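Local coordinates for SusD superfamily protein (Bacteroides thetaiotaomicron VPI-5482, PDB 3HDX) that probably binds polysaccharide at the outer membrane for carbohydrate uptake, at residues R77-I82 with F123-I128. Sequence-based numbering, arbitrary orientation.
Sequences RFYAVI and FYMVRI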
ATOM      1  N   ARG A  77     -13.823  -8.429   4.466  1.00 13.23           N
ATOM      2  CA  ARG A  77     -12.572  -8.995   4.010  1.00 13.90           C
ATOM      3  C   ARG A  77     -11.364  -8.653   4.892  1.00 13.04           C
ATOM      4  O   ARG A  77     -10.442  -9.448   5.008  1.00 14.31           O
ATOM      5  CB  ARG A  77     -12.306  -8.643   2.546  1.00 15.74           C
ATOM      6  CG  ARG A  77     -12.146  -7.154   2.282  1.00 16.95           C
ATOM      7  CD  ARG A  77     -12.259  -6.816   0.784  1.00 17.00           C
ATOM      8  NE  ARG A  77     -12.048  -5.392   0.506  1.00 16.24           N
ATOM      9  CZ  ARG A  77     -12.971  -4.428   0.651  1.00 16.74           C
ATOM     10  NH1 ARG A  77     -14.191  -4.702   1.156  1.00 18.70           N
ATOM     11  NH2 ARG A  77     -12.693  -3.162   0.301  1.00 15.96           N
ATOM     12  N   PHE A  78     -11.405  -7.494   5.531  1.00 12.91           N
ATOM     13  CA  PHE A  78     -10.363  -7.136   6.500  1.00 13.15           C
ATOM     14  C   PHE A  78     -10.481  -7.951   7.784  1.00 12.96           C
ATOM     15  O   PHE A  78      -9.484  -8.447   8.277  1.00 12.36           O
ATOM     16  CB  PHE A  78     -10.334  -5.629   6.736  1.00 14.22           C
ATOM     17  CG  PHE A  78      -9.857  -4.886   5.532  1.00 14.14           C
ATOM     18  CD1 PHE A  78      -8.474  -4.722   5.336  1.00 13.02           C
ATOM     19  CD2 PHE A  78     -10.726  -4.456   4.549  1.00 14.63           C
ATOM     20  CE1 PHE A  78      -7.995  -4.072   4.199  1.00 13.29           C
ATOM     21  CE2 PHE A  78     -10.223  -3.831   3.405  1.00 14.03           C
ATOM     22  CZ  PHE A  78      -8.885  -3.645   3.244  1.00 14.33           C
ATOM     23  N   TYR A  79     -11.689  -8.085   8.319  1.00 12.67           N
ATOM     24  CA  TYR A  79     -11.908  -8.932   9.501  1.00 12.85           C
ATOM     25  C   TYR A  79     -11.591 -10.403   9.199  1.00 12.84           C
ATOM     26  O   TYR A  79     -11.165 -11.131  10.101  1.00 13.53           O
ATOM     27  CB  TYR A  79     -13.281  -8.721  10.154  1.00 12.79           C
ATOM     28  CG  TYR A  79     -13.297  -7.401  10.843  1.00 11.30           C
ATOM     29  CD1 TYR A  79     -12.591  -7.245  12.046  1.00 11.19           C
ATOM     30  CD2 TYR A  79     -13.973  -6.312  10.328  1.00 12.23           C
ATOM     31  CE1 TYR A  79     -12.528  -6.026  12.677  1.00 12.25           C
ATOM     32  CE2 TYR A  79     -13.921  -5.113  10.962  1.00 13.35           C
ATOM     33  CZ  TYR A  79     -13.207  -4.968  12.145  1.00 13.02           C
ATOM     34  OH  TYR A  79     -13.145  -3.728  12.708  1.00 13.66           O
ATOM     35  N   ALA A  80     -11.705 -10.836   7.930  1.00 13.47           N
ATOM     36  CA  ALA A  80     -11.288 -12.201   7.592  1.00 14.01           C
ATOM     37  C   ALA A  80      -9.790 -12.401   7.872  1.00 13.74           C
ATOM     38  O   ALA A  80      -9.366 -13.462   8.354  1.00 15.15           O
ATOM     39  CB  ALA A  80     -11.635 -12.564   6.135  1.00 14.14           C
ATOM     40  N   VAL A  81      -8.989 -11.377   7.555  1.00 12.63           N
ATOM     41  CA  VAL A  81      -7.546 -11.439   7.846  1.00 13.00           C
ATOM     42  C   VAL A  81      -7.315 -11.496   9.366  1.00 12.35           C
ATOM     43  O   VAL A  81      -6.558 -12.328   9.874  1.00 15.10           O
ATOM     44  CB  VAL A  81      -6.817 -10.208   7.308  1.00 12.84           C
ATOM     45  CG1 VAL A  81      -5.333 -10.194   7.765  1.00 13.75           C
ATOM     46  CG2 VAL A  81      -6.961 -10.098   5.783  1.00 13.79           C
ATOM     47  N   ILE A  82      -7.924 -10.539  10.056  1.00 13.32           N
ATOM     48  CA  ILE A  82      -7.756 -10.361  11.509  1.00 12.70           C
ATOM     49  C   ILE A  82      -8.139 -11.665  12.249  1.00 12.81           C
ATOM     50  O   ILE A  82      -7.406 -12.139  13.091  1.00 13.22           O
ATOM     51  CB  ILE A  82      -8.604  -9.155  11.984  1.00 13.02           C
ATOM     52  CG1 ILE A  82      -7.982  -7.845  11.438  1.00 13.77           C
ATOM     53  CG2 ILE A  82      -8.773  -9.121  13.526  1.00 13.04           C
ATOM     54  CD1 ILE A  82      -8.968  -6.646  11.342  1.00 14.54           C
ATOM     55  N   PHE A 123      -4.283  -1.021  10.278  1.00 10.35           N
ATOM     56  CA  PHE A 123      -3.854   0.268   9.743  1.00 11.26           C
ATOM     57  C   PHE A 123      -4.569   0.593   8.433  1.00 11.05           C
ATOM     58  O   PHE A 123      -5.108   1.670   8.245  1.00 10.91           O
ATOM     59  CB  PHE A 123      -2.341   0.263   9.517  1.00 11.18           C
ATOM     60  CG  PHE A 123      -1.852   1.414   8.658  1.00 13.26           C
ATOM     61  CD1 PHE A 123      -2.062   2.714   9.070  1.00 13.87           C
ATOM     62  CD2 PHE A 123      -1.183   1.175   7.468  1.00 16.61           C
ATOM     63  CE1 PHE A 123      -1.612   3.770   8.287  1.00 14.69           C
ATOM     64  CE2 PHE A 123      -0.730   2.258   6.690  1.00 17.53           C
ATOM     65  CZ  PHE A 123      -0.916   3.525   7.153  1.00 15.94           C
ATOM     66  N   TYR A 124      -4.559  -0.387   7.536  1.00 11.23           N
ATOM     67  CA  TYR A 124      -5.108  -0.203   6.188  1.00 10.66           C
ATOM     68  C   TYR A 124      -6.588   0.164   6.237  1.00 11.39           C
ATOM     69  O   TYR A 124      -7.053   1.068   5.558  1.00 11.64           O
ATOM     70  CB  TYR A 124      -4.831  -1.472   5.343  1.00 11.34           C
ATOM     71  CG  TYR A 124      -4.925  -1.242   3.854  1.00 10.90           C
ATOM     72  CD1 TYR A 124      -6.164  -1.290   3.209  1.00 10.67           C
ATOM     73  CD2 TYR A 124      -3.787  -0.973   3.078  1.00 12.16           C
ATOM     74  CE1 TYR A 124      -6.287  -1.127   1.861  1.00 11.65           C
ATOM     75  CE2 TYR A 124      -3.873  -0.794   1.713  1.00 11.08           C
ATOM     76  CZ  TYR A 124      -5.145  -0.862   1.110  1.00 10.24           C
ATOM     77  OH  TYR A 124      -5.258  -0.692  -0.234  1.00 12.37           O
HETATM   78  N   MSE A 125      -7.316  -0.528   7.105  1.00 12.13           N
HETATM   79  CA  MSE A 125      -8.751  -0.315   7.209  0.80 12.12           C
HETATM   80  C   MSE A 125      -9.047   1.016   7.947  1.00 12.01           C
HETATM   81  O   MSE A 125     -10.039   1.687   7.638  1.00 12.36           O
HETATM   82  CB  MSE A 125      -9.477  -1.541   7.783  0.80 13.60           C
HETATM   83  CG  MSE A 125      -9.338  -1.700   9.258  0.80 13.62           C
HETATM   84 SE   MSE A 125     -10.076  -3.339   9.940  0.60 10.64          SE
HETATM   85  CE  MSE A 125     -11.894  -3.131   9.221  0.80 13.09           C
ATOM     86  N   VAL A 126      -8.205   1.403   8.909  1.00 10.39           N
ATOM     87  CA  VAL A 126      -8.355   2.707   9.595  1.00 10.53           C
ATOM     88  C   VAL A 126      -8.200   3.872   8.623  1.00 10.16           C
ATOM     89  O   VAL A 126      -8.956   4.864   8.699  1.00 11.66           O
ATOM     90  CB  VAL A 126      -7.431   2.832  10.842  1.00 11.56           C
ATOM     91  CG1 VAL A 126      -7.230   4.318  11.271  1.00 13.36           C
ATOM     92  CG2 VAL A 126      -7.967   1.908  11.962  1.00 13.57           C
ATOM     93  N   ARG A 127      -7.304   3.740   7.638  1.00 10.75           N
ATOM     94  CA  ARG A 127      -7.182   4.811   6.656  1.00 10.92           C
ATOM     95  C   ARG A 127      -8.454   4.945   5.809  1.00 10.42           C
ATOM     96  O   ARG A 127      -8.773   6.052   5.352  1.00 12.28           O
ATOM     97  CB  ARG A 127      -6.022   4.601   5.699  1.00 11.25           C
ATOM     98  CG  ARG A 127      -4.645   4.654   6.347  1.00 10.93           C
ATOM     99  CD  ARG A 127      -3.579   4.827   5.257  1.00 11.74           C
ATOM    100  NE  ARG A 127      -3.628   3.748   4.286  1.00 12.09           N
ATOM    101  CZ  ARG A 127      -2.716   3.553   3.324  1.00 12.45           C
ATOM    102  NH1 ARG A 127      -1.663   4.341   3.199  1.00 12.90           N
ATOM    103  NH2 ARG A 127      -2.860   2.547   2.498  1.00 12.10           N
ATOM    104  N   ILE A 128      -9.146   3.818   5.585  1.00 11.09           N
ATOM    105  CA  ILE A 128     -10.346   3.783   4.741  1.00 11.14           C
ATOM    106  C   ILE A 128     -11.605   4.254   5.471  1.00 11.83           C
ATOM    107  O   ILE A 128     -12.334   5.097   4.952  1.00 12.29           O
ATOM    108  CB  ILE A 128     -10.533   2.373   4.089  1.00 11.91           C
ATOM    109  CG1 ILE A 128      -9.398   2.077   3.107  1.00 14.19           C
ATOM    110  CG2 ILE A 128     -11.875   2.251   3.383  1.00 11.51           C
ATOM    111  CD1 ILE A 128      -9.393   0.683   2.560  1.00 15.85           C
TER
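Phe-78 lies across from Met-125, the pair whose CA atoms come nearest (7.0 Å), where segments 77-82 of helix 76-91 and 123-128 of helix 104-129 run nearly antiparallel, their axes 10.8 Å apart at closest approach and at 157°. Met-125 CB sits over one face of the Phe-78 ring, offset toward its rim and 4.0 Å above the plane. Toward the outer end of the ring, Phe-78 CE1 meets Tyr-124 CD1 at 3.5 Å; with centroids 5.7 Å apart and planes only 19° from parallel, these rings touch rim to rim and do not stack. Ile-128 CD1 reaches Phe-78 CZ more loosely.

Tyr-79 receives the end of Met-125, present as selenomethionine. Met-125 SE lies over the Tyr-79 face, 4.5 Å from the centroid and 25° off the ring normal, a Met-aromatic contact. The bend at chi3 turns Met-125 CE so that it touches the Tyr-79 ring and also Phe-78 CB. Its 3.3 Å approach to Tyr-79 CE2 is doubtful, as a second conformer of Met-125 is deposited. One turn on, Ile-82 CD1 meets Met-125 SE at 3.8 Å.

Both tyrosine hydroxyls form hydrogen bonds outside the two segments, Tyr-79 OH with Pro-133 O and Tyr-124 OH with His-35 ND1. With none between the segments, this buried join inside the alpha-helical SusD fold rests on apolar packing, with the Met-aromatic contact present in the conformer given.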